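Local structure of adenosylmethionine-8-amino-7-oxononanoate aminotransferase (Methanocaldococcus jannaschii, 6ZHK) at residues 109-113 with 292-297; 229-235 with 263-269; 376-382 with 454-458. The protein probably transfers the amino group of S-adenosyl-L-methionine to 8-amino-7-oxononanoate in biotin biosynthesis, with pyridoxal 5'-phosphate as cofactor. One frame throughout, in Å; residues are numbered along the deposited sequence.

Contact 1 of 3, residues 109-113 with 292-297; sequences TPKHL and EKPDIL. With MG (magnesium ion), chain C.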
ATOM      1  N   THR A 109       4.028   7.837 -21.386  1.00 16.99           N
ATOM      2  CA  THR A 109       3.221   6.657 -21.668  1.00 17.19           C
ATOM      3  C   THR A 109       2.429   6.903 -22.935  1.00 17.74           C
ATOM      4  O   THR A 109       2.284   8.056 -23.354  1.00 20.02           O
ATOM      5  CB  THR A 109       2.224   6.413 -20.530  1.00 15.64           C
ATOM      6  OG1 THR A 109       1.631   7.662 -20.171  1.00 13.26           O
ATOM      7  CG2 THR A 109       2.942   5.901 -19.301  1.00 12.95           C
ATOM      8  N   PRO A 110       1.816   5.853 -23.525  1.00 18.98           N
ATOM      9  CA  PRO A 110       0.914   6.049 -24.662  1.00 18.45           C
ATOM     10  C   PRO A 110      -0.017   7.261 -24.503  1.00 18.42           C
ATOM     11  O   PRO A 110      -0.397   7.700 -23.391  1.00 15.15           O
ATOM     12  CB  PRO A 110       0.171   4.700 -24.800  1.00 19.59           C
ATOM     13  CG  PRO A 110       1.237   3.697 -24.304  1.00 19.53           C
ATOM     14  CD  PRO A 110       1.942   4.438 -23.160  1.00 17.52           C
ATOM     15  N   LYS A 111      -0.320   7.805 -25.699  1.00 14.94           N
ATOM     16  CA  LYS A 111      -0.948   9.104 -25.731  1.00 18.10           C
ATOM     17  C   LYS A 111      -2.374   9.079 -25.218  1.00 16.37           C
ATOM     18  O   LYS A 111      -2.850  10.139 -24.863  1.00 19.39           O
ATOM     19  CB  LYS A 111      -0.874   9.755 -27.119  1.00 24.63           C
ATOM     20  CG  LYS A 111       0.365  10.647 -27.272  1.00 31.61           C
ATOM     21  CD  LYS A 111       1.681   9.869 -27.291  1.00 39.50           C
ATOM     22  CE  LYS A 111       2.622  10.187 -26.137  1.00 43.81           C
ATOM     23  NZ  LYS A 111       3.513   9.054 -25.751  1.00 46.02           N
ATOM     24  N   HIS A 112      -3.045   7.917 -25.212  1.00 15.62           N
ATOM     25  CA  HIS A 112      -4.423   7.904 -24.736  1.00 16.34           C
ATOM     26  C   HIS A 112      -4.441   7.855 -23.204  1.00 16.18           C
ATOM     27  O   HIS A 112      -5.517   7.963 -22.636  1.00 16.01           O
ATOM     28  CB  HIS A 112      -5.241   6.730 -25.284  1.00 15.79           C
ATOM     29  CG  HIS A 112      -4.661   5.403 -24.927  1.00 17.13           C
ATOM     30  ND1 HIS A 112      -3.519   4.927 -25.528  1.00 19.23           N
ATOM     31  CD2 HIS A 112      -5.043   4.463 -24.033  1.00 17.50           C
ATOM     32  CE1 HIS A 112      -3.197   3.758 -25.004  1.00 18.51           C
ATOM     33  NE2 HIS A 112      -4.114   3.446 -24.083  1.00 15.19           N
ATOM     34  N   LEU A 113      -3.268   7.684 -22.588  1.00 13.96           N
ATOM     35  CA  LEU A 113      -3.249   7.636 -21.115  1.00 15.02           C
ATOM     36  C   LEU A 113      -2.758   8.989 -20.608  1.00 15.38           C
ATOM     37  O   LEU A 113      -1.578   9.374 -20.773  1.00 15.74           O
ATOM     38  CB  LEU A 113      -2.352   6.495 -20.618  1.00 15.32           C
ATOM     39  CG  LEU A 113      -2.734   5.077 -21.076  1.00 15.88           C
ATOM     40  CD1 LEU A 113      -1.633   4.045 -20.809  1.00 16.83           C
ATOM     41  CD2 LEU A 113      -4.017   4.603 -20.385  1.00 16.39           C
ATOM     42  N   GLU A 292      -5.823   2.301 -28.758  1.00 19.88           N
ATOM     43  CA  GLU A 292      -5.981   3.086 -27.542  1.00 21.04           C
ATOM     44  C   GLU A 292      -6.232   2.121 -26.384  1.00 17.25           C
ATOM     45  O   GLU A 292      -7.101   2.379 -25.565  1.00 19.08           O
ATOM     46  CB  GLU A 292      -7.024   4.214 -27.697  1.00 25.02           C
ATOM     47  CG  GLU A 292      -6.522   5.271 -28.683  1.00 26.97           C
ATOM     48  CD  GLU A 292      -7.513   6.327 -29.118  1.00 31.21           C
ATOM     49  OE1 GLU A 292      -8.330   6.734 -28.294  1.00 34.48           O
ATOM     50  OE2 GLU A 292      -7.418   6.762 -30.283  1.00 41.22           O
ATOM     51  N   LYS A 293      -5.454   1.017 -26.334  1.00 15.13           N
ATOM     52  CA  LYS A 293      -5.551   0.107 -25.196  1.00 15.71           C
ATOM     53  C   LYS A 293      -4.170  -0.045 -24.605  1.00 15.94           C
ATOM     54  O   LYS A 293      -3.159   0.084 -25.312  1.00 18.42           O
ATOM     55  CB  LYS A 293      -6.066  -1.246 -25.666  1.00 17.88           C
ATOM     56  CG  LYS A 293      -7.504  -1.192 -26.152  1.00 19.93           C
ATOM     57  CD  LYS A 293      -8.452  -1.148 -24.962  1.00 25.60           C
ATOM     58  CE  LYS A 293      -9.902  -1.013 -25.360  1.00 23.82           C
ATOM     59  NZ  LYS A 293     -10.266   0.429 -25.416  1.00 31.60           N
ATOM     60  N   PRO A 294      -4.029  -0.322 -23.296  1.00 14.29           N
ATOM     61  CA  PRO A 294      -5.145  -0.530 -22.381  1.00 14.45           C
ATOM     62  C   PRO A 294      -5.830   0.767 -21.983  1.00 13.91           C
ATOM     63  O   PRO A 294      -5.238   1.829 -22.061  1.00 14.66           O
ATOM     64  CB  PRO A 294      -4.420  -1.045 -21.128  1.00 15.64           C
ATOM     65  CG  PRO A 294      -3.088  -0.287 -21.128  1.00 13.48           C
ATOM     66  CD  PRO A 294      -2.738  -0.345 -22.632  1.00 14.06           C
ATOM     67  N   ASP A 295      -7.036   0.633 -21.406  1.00 13.59           N
ATOM     68  CA  ASP A 295      -7.767   1.757 -20.862  1.00 13.96           C
ATOM     69  C   ASP A 295      -7.177   2.203 -19.544  1.00 15.50           C
ATOM     70  O   ASP A 295      -7.220   3.389 -19.209  1.00 13.23           O
ATOM     71  CB  ASP A 295      -9.226   1.357 -20.599  1.00 16.49           C
ATOM     72  CG  ASP A 295      -9.868   0.947 -21.902  1.00 19.18           C
ATOM     73  OD1 ASP A 295     -10.150   1.885 -22.697  1.00 21.33           O
ATOM     74  OD2 ASP A 295      -9.989  -0.277 -22.139  1.00 16.70           O
ATOM     75  N   ILE A 296      -6.593   1.261 -18.832  1.00 12.28           N
ATOM     76  CA  ILE A 296      -5.986   1.585 -17.549  1.00 12.47           C
ATOM     77  C   ILE A 296      -4.674   0.806 -17.482  1.00 13.04           C
ATOM     78  O   ILE A 296      -4.642  -0.351 -17.819  1.00 16.53           O
ATOM     79  CB  ILE A 296      -6.889   1.173 -16.367  1.00 12.90           C
ATOM     80  CG1 ILE A 296      -8.311   1.724 -16.477  1.00 13.04           C
ATOM     81  CG2 ILE A 296      -6.239   1.522 -15.039  1.00 12.13           C
ATOM     82  CD1 ILE A 296      -9.138   1.460 -15.188  1.00 14.31           C
ATOM     83  N   LEU A 297      -3.605   1.472 -17.067  1.00 13.18           N
ATOM     84  CA  LEU A 297      -2.236   0.970 -16.962  1.00 12.04           C
ATOM     85  C   LEU A 297      -1.830   1.088 -15.487  1.00 12.23           C
ATOM     86  O   LEU A 297      -1.874   2.189 -14.957  1.00 13.26           O
ATOM     87  CB  LEU A 297      -1.315   1.848 -17.823  1.00 12.66           C
ATOM     88  CG  LEU A 297       0.202   1.525 -17.694  1.00 12.61           C
ATOM     89  CD1 LEU A 297       0.442   0.088 -18.189  1.00 12.94           C
ATOM     90  CD2 LEU A 297       1.041   2.548 -18.464  1.00 12.20           C
TER
HETATM   91 MG    MG C 501       0.325   9.118 -21.853  1.00 18.03          MG
HETATM   92  O   HOH W   1      -0.184  10.853 -22.968  1.00 16.41           O
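A loop can be held in shape by a metal on one side and by a second chain segment on the other, and residues 109-113 illustrate both. Thr109 gives OG1 to the magnesium ion at 2.6 Å, the same oxygen being hydrogen-bonded to Leu105, while its CG2 rests 3.9 Å from Leu297 CD2. Pro110 opens a type I beta turn closed by Leu113 N to Pro110 O at 3.0 Å. The carbonyl oxygens at the two ends of this turn, Pro110 O and Leu113 O, each bind the ion at 2.2 Å; a water and Val106 O complete the ligands found. Lys111 folds back, its NZ reaching Thr109 O at 2.9 Å. His112 then provides the polar link across the contact: NE2 donates to Pro294 O at 2.8 Å, at the ring edge, while Glu292 CB lies over the ring in a CH-pi contact, 4.2 Å from its centroid. Glu292, in a Schellman motif at the end of helix 286-291, and the cis peptide before Pro294 shape the backbone that receives the imidazole. Leu113 finishes the segment with CD1 3.7 Å from Leu297 CB. The turn thus joins helix 96-108 to strand 115-119, whereas residues 292-297 run from helix 286-291 into strand 296-299, between strands 265-268 and 311-315.

Contact 2 of 3, residues 229-235 with 263-269; sequences FCVILEG and VIFILDE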
ATOM      1  N   PHE A 229     -16.780  -5.969 -15.795  1.00 16.56           N
ATOM      2  CA  PHE A 229     -16.275  -4.592 -15.722  1.00 15.39           C
ATOM      3  C   PHE A 229     -14.817  -4.429 -16.154  1.00 17.52           C
ATOM      4  O   PHE A 229     -14.377  -3.288 -16.395  1.00 16.68           O
ATOM      5  CB  PHE A 229     -16.534  -3.959 -14.352  1.00 15.86           C
ATOM      6  CG  PHE A 229     -15.813  -4.663 -13.236  1.00 15.44           C
ATOM      7  CD1 PHE A 229     -14.480  -4.336 -12.976  1.00 14.68           C
ATOM      8  CD2 PHE A 229     -16.407  -5.695 -12.519  1.00 14.79           C
ATOM      9  CE1 PHE A 229     -13.784  -4.979 -11.946  1.00 14.90           C
ATOM     10  CE2 PHE A 229     -15.726  -6.299 -11.461  1.00 14.37           C
ATOM     11  CZ  PHE A 229     -14.414  -5.947 -11.167  1.00 13.59           C
ATOM     12  N   CYS A 230     -14.094  -5.545 -16.283  1.00 14.65           N
ATOM     13  CA  CYS A 230     -12.769  -5.443 -16.893  1.00 16.47           C
ATOM     14  C   CYS A 230     -12.226  -6.812 -17.311  1.00 16.25           C
ATOM     15  O   CYS A 230     -12.785  -7.842 -16.945  1.00 16.30           O
ATOM     16  CB  CYS A 230     -11.798  -4.818 -15.894  1.00 15.29           C
ATOM     17  SG  CYS A 230     -11.351  -5.958 -14.543  1.00 19.49           S
ATOM     18  N   VAL A 231     -11.205  -6.779 -18.193  1.00 16.27           N
ATOM     19  CA  VAL A 231     -10.255  -7.844 -18.462  1.00 14.25           C
ATOM     20  C   VAL A 231      -8.920  -7.302 -17.945  1.00 14.34           C
ATOM     21  O   VAL A 231      -8.639  -6.137 -18.149  1.00 15.03           O
ATOM     22  CB  VAL A 231     -10.170  -8.166 -19.966  1.00 13.88           C
ATOM     23  CG1 VAL A 231      -8.904  -9.005 -20.228  1.00 16.18           C
ATOM     24  CG2 VAL A 231     -11.455  -8.863 -20.455  1.00 16.86           C
ATOM     25  N   ILE A 232      -8.185  -8.063 -17.150  1.00 15.34           N
ATOM     26  CA  ILE A 232      -6.910  -7.609 -16.607  1.00 12.63           C
ATOM     27  C   ILE A 232      -5.884  -8.697 -16.889  1.00 14.05           C
ATOM     28  O   ILE A 232      -6.209  -9.900 -16.753  1.00 15.45           O
ATOM     29  CB  ILE A 232      -7.000  -7.237 -15.117  1.00 13.19           C
ATOM     30  CG1 ILE A 232      -5.598  -6.802 -14.630  1.00 13.20           C
ATOM     31  CG2 ILE A 232      -7.517  -8.411 -14.324  1.00 13.67           C
ATOM     32  CD1 ILE A 232      -5.584  -6.273 -13.173  1.00 11.66           C
ATOM     33  N   LEU A 233      -4.709  -8.268 -17.385  1.00 13.78           N
ATOM     34  CA  LEU A 233      -3.586  -9.149 -17.695  1.00 14.30           C
ATOM     35  C   LEU A 233      -2.317  -8.459 -17.243  1.00 13.30           C
ATOM     36  O   LEU A 233      -2.277  -7.220 -17.179  1.00 12.90           O
ATOM     37  CB  LEU A 233      -3.496  -9.314 -19.248  1.00 16.30           C
ATOM     38  CG  LEU A 233      -4.682 -10.056 -19.879  1.00 19.88           C
ATOM     39  CD1 LEU A 233      -4.513 -10.159 -21.406  1.00 17.96           C
ATOM     40  CD2 LEU A 233      -4.768 -11.438 -19.280  1.00 18.34           C
ATOM     41  N   GLU A 234      -1.246  -9.242 -17.064  1.00 14.29           N
ATOM     42  CA  GLU A 234       0.101  -8.683 -16.866  1.00 15.37           C
ATOM     43  C   GLU A 234       0.697  -8.182 -18.196  1.00 16.83           C
ATOM     44  O   GLU A 234       0.237  -8.567 -19.260  1.00 20.73           O
ATOM     45  CB  GLU A 234       0.983  -9.781 -16.253  1.00 12.97           C
ATOM     46  CG  GLU A 234       0.615 -10.067 -14.780  1.00 15.32           C
ATOM     47  CD  GLU A 234       1.315 -11.282 -14.180  1.00 16.34           C
ATOM     48  OE1 GLU A 234       2.493 -11.156 -13.887  1.00 18.61           O
ATOM     49  OE2 GLU A 234       0.707 -12.388 -14.144  1.00 17.16           O
ATOM     50  N   GLY A 235       1.790  -7.403 -18.142  1.00 19.02           N
ATOM     51  CA  GLY A 235       2.339  -6.716 -19.317  1.00 17.75           C
ATOM     52  C   GLY A 235       3.264  -7.621 -20.147  1.00 19.38           C
ATOM     53  O   GLY A 235       4.439  -7.335 -20.361  1.00 18.37           O
ATOM     54  N   VAL A 263     -15.548  -3.570 -23.334  1.00 17.74           N
ATOM     55  CA  VAL A 263     -15.030  -3.908 -22.012  1.00 16.06           C
ATOM     56  C   VAL A 263     -13.733  -3.131 -21.720  1.00 14.42           C
ATOM     57  O   VAL A 263     -12.863  -3.056 -22.558  1.00 16.91           O
ATOM     58  CB  VAL A 263     -14.804  -5.423 -21.865  1.00 15.22           C
ATOM     59  CG1 VAL A 263     -14.157  -5.812 -20.503  1.00 13.44           C
ATOM     60  CG2 VAL A 263     -16.073  -6.227 -22.174  1.00 16.67           C
ATOM     61  N   ILE A 264     -13.559  -2.605 -20.495  1.00 14.04           N
ATOM     62  CA  ILE A 264     -12.300  -1.972 -20.056  1.00 13.66           C
ATOM     63  C   ILE A 264     -11.178  -3.020 -19.997  1.00 14.92           C
ATOM     64  O   ILE A 264     -11.352  -4.139 -19.480  1.00 14.04           O
ATOM     65  CB  ILE A 264     -12.470  -1.275 -18.681  1.00 12.29           C
ATOM     66  CG1 ILE A 264     -13.090   0.115 -18.853  1.00 14.47           C
ATOM     67  CG2 ILE A 264     -11.112  -1.139 -17.978  1.00 12.97           C
ATOM     68  CD1 ILE A 264     -13.574   0.698 -17.515  1.00 13.22           C
ATOM     69  N   PHE A 265      -9.997  -2.625 -20.531  1.00 15.01           N
ATOM     70  CA  PHE A 265      -8.839  -3.502 -20.478  1.00 14.47           C
ATOM     71  C   PHE A 265      -7.811  -2.858 -19.550  1.00 13.88           C
ATOM     72  O   PHE A 265      -7.403  -1.710 -19.770  1.00 12.63           O
ATOM     73  CB  PHE A 265      -8.228  -3.711 -21.881  1.00 16.54           C
ATOM     74  CG  PHE A 265      -6.999  -4.602 -21.907  1.00 17.08           C
ATOM     75  CD1 PHE A 265      -6.888  -5.702 -21.055  1.00 18.31           C
ATOM     76  CD2 PHE A 265      -5.952  -4.360 -22.785  1.00 20.08           C
ATOM     77  CE1 PHE A 265      -5.768  -6.524 -21.076  1.00 17.86           C
ATOM     78  CE2 PHE A 265      -4.809  -5.170 -22.799  1.00 20.49           C
ATOM     79  CZ  PHE A 265      -4.729  -6.255 -21.950  1.00 19.34           C
ATOM     80  N   ILE A 266      -7.434  -3.589 -18.463  1.00 13.61           N
ATOM     81  CA  ILE A 266      -6.455  -3.115 -17.518  1.00 12.15           C
ATOM     82  C   ILE A 266      -5.166  -3.859 -17.764  1.00 11.73           C
ATOM     83  O   ILE A 266      -5.184  -5.076 -17.763  1.00 15.52           O
ATOM     84  CB  ILE A 266      -6.963  -3.411 -16.084  1.00 12.74           C
ATOM     85  CG1 ILE A 266      -8.338  -2.754 -15.883  1.00 12.86           C
ATOM     86  CG2 ILE A 266      -5.875  -2.953 -15.113  1.00 14.29           C
ATOM     87  CD1 ILE A 266      -8.839  -2.943 -14.394  1.00 10.90           C
ATOM     88  N   LEU A 267      -4.054  -3.144 -17.958  1.00 12.30           N
ATOM     89  CA  LEU A 267      -2.780  -3.845 -18.108  1.00 14.32           C
ATOM     90  C   LEU A 267      -1.949  -3.539 -16.870  1.00 14.56           C
ATOM     91  O   LEU A 267      -1.700  -2.379 -16.515  1.00 15.36           O
ATOM     92  CB  LEU A 267      -2.059  -3.387 -19.372  1.00 12.53           C
ATOM     93  CG  LEU A 267      -0.899  -4.261 -19.851  1.00 13.37           C
ATOM     94  CD1 LEU A 267      -1.450  -5.588 -20.354  1.00 13.34           C
ATOM     95  CD2 LEU A 267      -0.109  -3.538 -20.979  1.00 12.78           C
ATOM     96  N   ASP A 268      -1.519  -4.634 -16.198  1.00 16.28           N
ATOM     97  CA  ASP A 268      -0.707  -4.486 -15.014  1.00 13.93           C
ATOM     98  C   ASP A 268       0.777  -4.538 -15.415  1.00 13.60           C
ATOM     99  O   ASP A 268       1.312  -5.619 -15.627  1.00 15.73           O
ATOM    100  CB  ASP A 268      -1.065  -5.596 -14.016  1.00 17.03           C
ATOM    101  CG  ASP A 268      -0.156  -5.603 -12.799  1.00 17.03           C
ATOM    102  OD1 ASP A 268       0.797  -4.791 -12.774  1.00 14.09           O
ATOM    103  OD2 ASP A 268      -0.477  -6.376 -11.861  1.00 19.59           O
ATOM    104  N   GLU A 269       1.429  -3.372 -15.500  1.00 14.01           N
ATOM    105  CA  GLU A 269       2.864  -3.325 -15.821  1.00 13.31           C
ATOM    106  C   GLU A 269       3.667  -3.018 -14.553  1.00 12.46           C
ATOM    107  O   GLU A 269       4.707  -2.386 -14.590  1.00 12.94           O
ATOM    108  CB  GLU A 269       3.091  -2.322 -16.948  1.00 13.65           C
ATOM    109  CG  GLU A 269       2.554  -2.826 -18.292  1.00 16.08           C
ATOM    110  CD  GLU A 269       3.443  -2.437 -19.469  1.00 17.02           C
ATOM    111  OE1 GLU A 269       4.697  -2.702 -19.400  1.00 18.48           O
ATOM    112  OE2 GLU A 269       2.907  -1.829 -20.444  1.00 18.53           O
TER
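Neighbouring parallel strands of the seven-stranded mixed sheet in the large domain of fold type I pyridoxal-phosphate enzymes meet here, linked by a beta-alpha-beta crossover through helix 250-261. Four hydrogen bonds make the ladder: Val231 N to Ile264 O (2.9 Å), Ile266 N to Val231 O (2.8 Å), Leu233 N to Ile266 O (3.2 Å) and Asp268 N to Leu233 O (2.9 Å). Val231 and Leu233 thus use both N and O on this neighbour, while Cys230 and Ile232 bond to Ile149 of strand 147-151; Phe265 is tied to Asp295 and Ile296 on its far side. On one face, Ile232 CD1 lies 3.9 Å from Ile266 CG2, and on the other Leu233 CD1 packs 3.9 Å from Phe265 CE1.

Carboxylates gather at the C-terminal ends of both strands, where active sites of such sheets lie, and each has partners. Glu234 accepts from the backbone of Gly239 and Tyr155, Asp268 is bonded to His156 and Val270, and Glu269 holds the backbone of Phe282 and Cys283. Asp268 is predicted to bind pyridoxal phosphate, probably through the pyridine nitrogen as in its relatives; Tyr155 is predicted to contact substrate. At the opposite end satisfaction fails: Phe229 O, buried 3.6 Å from Ile264 CB, has no polar partner in the model.

Contact 3 of 3, residues 376-382 with 454-458; sequences LRKLKEL and CDALY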
ATOM      1  N   LEU A 376      22.581 -17.486 -21.924  1.00 20.17           N
ATOM      2  CA  LEU A 376      21.662 -18.434 -21.312  1.00 21.37           C
ATOM      3  C   LEU A 376      21.477 -19.695 -22.180  1.00 21.69           C
ATOM      4  O   LEU A 376      20.947 -20.733 -21.723  1.00 20.70           O
ATOM      5  CB  LEU A 376      20.304 -17.726 -21.148  1.00 21.51           C
ATOM      6  CG  LEU A 376      20.195 -16.647 -20.062  1.00 18.55           C
ATOM      7  CD1 LEU A 376      18.914 -15.810 -20.285  1.00 19.05           C
ATOM      8  CD2 LEU A 376      20.212 -17.313 -18.691  1.00 17.50           C
ATOM      9  N   ARG A 377      21.843 -19.610 -23.473  1.00 20.59           N
ATOM     10  CA  ARG A 377      21.543 -20.741 -24.339  1.00 24.32           C
ATOM     11  C   ARG A 377      22.130 -22.061 -23.833  1.00 24.24           C
ATOM     12  O   ARG A 377      21.458 -23.077 -23.917  1.00 23.46           O
ATOM     13  CB  ARG A 377      22.046 -20.479 -25.770  1.00 29.06           C
ATOM     14  CG  ARG A 377      21.160 -19.528 -26.561  1.00 29.96           C
ATOM     15  CD  ARG A 377      21.747 -19.514 -27.951  1.00 36.13           C
ATOM     16  NE  ARG A 377      21.789 -18.163 -28.495  1.00 41.82           N
ATOM     17  CZ  ARG A 377      22.678 -17.762 -29.410  1.00 52.14           C
ATOM     18  NH1 ARG A 377      23.606 -18.606 -29.845  1.00 56.34           N
ATOM     19  NH2 ARG A 377      22.651 -16.525 -29.880  1.00 52.37           N
ATOM     20  N   LYS A 378      23.371 -22.050 -23.311  1.00 25.64           N
ATOM     21  CA  LYS A 378      24.027 -23.274 -22.844  1.00 24.40           C
ATOM     22  C   LYS A 378      23.253 -23.971 -21.732  1.00 27.07           C
ATOM     23  O   LYS A 378      23.486 -25.153 -21.476  1.00 25.70           O
ATOM     24  CB  LYS A 378      25.464 -22.982 -22.392  1.00 24.25           C
ATOM     25  CG  LYS A 378      25.586 -21.861 -21.343  1.00 26.72           C
ATOM     26  CD  LYS A 378      26.969 -21.772 -20.677  1.00 26.72           C
ATOM     27  CE  LYS A 378      27.126 -20.542 -19.782  1.00 25.13           C
ATOM     28  NZ  LYS A 378      27.160 -19.265 -20.557  1.00 23.77           N
ATOM     29  N   LEU A 379      22.373 -23.251 -21.018  1.00 26.47           N
ATOM     30  CA  LEU A 379      21.673 -23.892 -19.910  1.00 26.52           C
ATOM     31  C   LEU A 379      20.700 -24.947 -20.441  1.00 29.23           C
ATOM     32  O   LEU A 379      20.370 -25.913 -19.745  1.00 25.68           O
ATOM     33  CB  LEU A 379      20.907 -22.835 -19.095  1.00 29.12           C
ATOM     34  CG  LEU A 379      21.764 -21.801 -18.388  1.00 27.50           C
ATOM     35  CD1 LEU A 379      20.903 -20.657 -17.879  1.00 27.39           C
ATOM     36  CD2 LEU A 379      22.574 -22.419 -17.262  1.00 27.55           C
ATOM     37  N   LYS A 380      20.291 -24.755 -21.703  1.00 28.89           N
ATOM     38  CA  LYS A 380      19.309 -25.605 -22.339  1.00 38.98           C
ATOM     39  C   LYS A 380      19.843 -27.037 -22.427  1.00 38.38           C
ATOM     40  O   LYS A 380      19.048 -27.962 -22.350  1.00 44.01           O
ATOM     41  CB  LYS A 380      18.866 -25.035 -23.699  1.00 41.66           C
ATOM     42  CG  LYS A 380      17.644 -24.116 -23.679  1.00 36.43           C
ATOM     43  CD  LYS A 380      16.948 -23.983 -25.025  1.00 40.40           C
ATOM     44  N   GLU A 381      21.167 -27.213 -22.490  1.00 42.20           N
ATOM     45  CA  GLU A 381      21.790 -28.531 -22.636  1.00 43.67           C
ATOM     46  C   GLU A 381      21.761 -29.342 -21.340  1.00 38.30           C
ATOM     47  O   GLU A 381      21.853 -30.561 -21.400  1.00 40.85           O
ATOM     48  CB  GLU A 381      23.299 -28.471 -22.877  1.00 43.64           C
ATOM     49  CG  GLU A 381      23.787 -27.527 -23.964  1.00 51.86           C
ATOM     50  CD  GLU A 381      25.229 -27.084 -23.727  1.00 64.17           C
ATOM     51  OE1 GLU A 381      25.700 -27.134 -22.547  1.00 51.33           O
ATOM     52  OE2 GLU A 381      25.888 -26.652 -24.708  1.00 76.94           O
ATOM     53  N   LEU A 382      21.645 -28.686 -20.175  1.00 35.31           N
ATOM     54  CA  LEU A 382      21.844 -29.376 -18.901  1.00 28.14           C
ATOM     55  C   LEU A 382      20.691 -30.344 -18.637  1.00 29.47           C
ATOM     56  O   LEU A 382      19.541 -30.029 -18.961  1.00 29.06           O
ATOM     57  CB  LEU A 382      21.833 -28.337 -17.767  1.00 28.08           C
ATOM     58  CG  LEU A 382      22.922 -27.277 -17.764  1.00 28.95           C
ATOM     59  CD1 LEU A 382      22.668 -26.267 -16.626  1.00 29.07           C
ATOM     60  CD2 LEU A 382      24.308 -27.907 -17.611  1.00 33.09           C
ATOM     61  N   CYS A 454      25.672 -16.108 -15.839  1.00 15.52           N
ATOM     62  CA  CYS A 454      25.222 -17.267 -16.594  1.00 18.36           C
ATOM     63  C   CYS A 454      26.179 -18.460 -16.441  1.00 19.70           C
ATOM     64  O   CYS A 454      25.737 -19.608 -16.347  1.00 20.04           O
ATOM     65  CB  CYS A 454      25.076 -16.823 -18.049  1.00 21.25           C
ATOM     66  SG  CYS A 454      23.713 -15.627 -18.326  1.00 23.80           S
ATOM     67  N   ASP A 455      27.507 -18.191 -16.388  1.00 18.38           N
ATOM     68  CA  ASP A 455      28.471 -19.253 -16.111  1.00 18.33           C
ATOM     69  C   ASP A 455      28.246 -19.788 -14.695  1.00 17.19           C
ATOM     70  O   ASP A 455      28.312 -20.990 -14.465  1.00 19.77           O
ATOM     71  CB  ASP A 455      29.915 -18.732 -16.162  1.00 19.84           C
ATOM     72  CG  ASP A 455      30.485 -18.564 -17.558  1.00 24.81           C
ATOM     73  OD1 ASP A 455      29.913 -19.108 -18.511  1.00 26.23           O
ATOM     74  OD2 ASP A 455      31.485 -17.869 -17.685  1.00 31.68           O
ATOM     75  N   ALA A 456      27.969 -18.913 -13.717  1.00 17.82           N
ATOM     76  CA  ALA A 456      27.739 -19.435 -12.372  1.00 17.28           C
ATOM     77  C   ALA A 456      26.438 -20.237 -12.299  1.00 20.79           C
ATOM     78  O   ALA A 456      26.336 -21.195 -11.514  1.00 19.53           O
ATOM     79  CB  ALA A 456      27.661 -18.292 -11.372  1.00 20.60           C
ATOM     80  N   LEU A 457      25.422 -19.831 -13.081  1.00 17.47           N
ATOM     81  CA  LEU A 457      24.163 -20.573 -13.027  1.00 21.78           C
ATOM     82  C   LEU A 457      24.344 -21.987 -13.609  1.00 21.09           C
ATOM     83  O   LEU A 457      23.817 -22.993 -13.089  1.00 18.79           O
ATOM     84  CB  LEU A 457      23.085 -19.766 -13.768  1.00 23.55           C
ATOM     85  CG  LEU A 457      21.650 -20.303 -13.708  1.00 28.85           C
ATOM     86  CD1 LEU A 457      21.150 -20.495 -12.270  1.00 29.23           C
ATOM     87  CD2 LEU A 457      20.699 -19.422 -14.486  1.00 31.41           C
ATOM     88  N   TYR A 458      25.091 -22.043 -14.701  1.00 22.81           N
ATOM     89  CA  TYR A 458      25.446 -23.313 -15.335  1.00 22.65           C
ATOM     90  C   TYR A 458      26.090 -24.279 -14.316  1.00 22.24           C
ATOM     91  O   TYR A 458      25.637 -25.401 -14.143  1.00 24.45           O
ATOM     92  CB  TYR A 458      26.330 -23.036 -16.558  1.00 25.20           C
ATOM     93  CG  TYR A 458      26.776 -24.273 -17.317  1.00 30.00           C
ATOM     94  CD1 TYR A 458      27.911 -25.004 -16.965  1.00 33.51           C
ATOM     95  CD2 TYR A 458      26.063 -24.693 -18.436  1.00 31.22           C
ATOM     96  CE1 TYR A 458      28.310 -26.118 -17.711  1.00 36.73           C
ATOM     97  CE2 TYR A 458      26.451 -25.794 -19.193  1.00 33.13           C
ATOM     98  CZ  TYR A 458      27.572 -26.520 -18.822  1.00 38.35           C
ATOM     99  OH  TYR A 458      27.909 -27.597 -19.605  1.00 33.00           O
TER
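Side-chain conformation shows how a helical segment meets a neighbouring helix, as at residues 376-382 and 454-458. Leu376, Leu379 and Leu382, spaced three residues apart, share the mt rotamer and send their methyls across the gap. Leu376 CD2 reaches Cys454 SG at 3.9 Å, and Leu379 CD1 meets Leu457 CD2 at 3.6 Å, Leu457 itself being tp. Tyr458, with chi1 t, lays its ring beside the other segment so that Leu382 CD2 stands over its face, a CH-pi contact 3.8 Å from the centroid. Lys378 has chi1 p, runs extended through chi2 and chi3, and turns at chi4 (m); its CD passes 3.8 Å from Tyr458 CD2 before NZ forms a long salt bridge with Asp455 OD1 at 3.4 Å, while also bonding to Glu375 O. Beneath, Leu376 touches Val395 and Leu439, and Leu457 touches Ile397 and Ile437. A helix and the helical turns that follow another, packed over an antiparallel sheet, are characteristic of the C-terminal small domain of class-III aminotransferases.

In the fold
Following the chain from the N terminus, residues 109-113 come first and wait 178 residues for contact 1 to close. Within that long loop contact 2 opens and shuts over only 27 residues, so the two are nested. They also touch: strands 265-268 and 296-299 are neighbours in the large sheet, and Ile296 O lies 2.9 Å from Leu267 N, a probable hydrogen bond. Together they tie the metal-binding loop to the sheet's interior. Contact 3 begins after both have closed and encloses 71 residues near the C terminus. Its centre stands about 38 Å from that of contact 1 and 35 Å from that of contact 2, where it ties the end of helix 366-376 and the turns after it to helix 447-463, in the small domain.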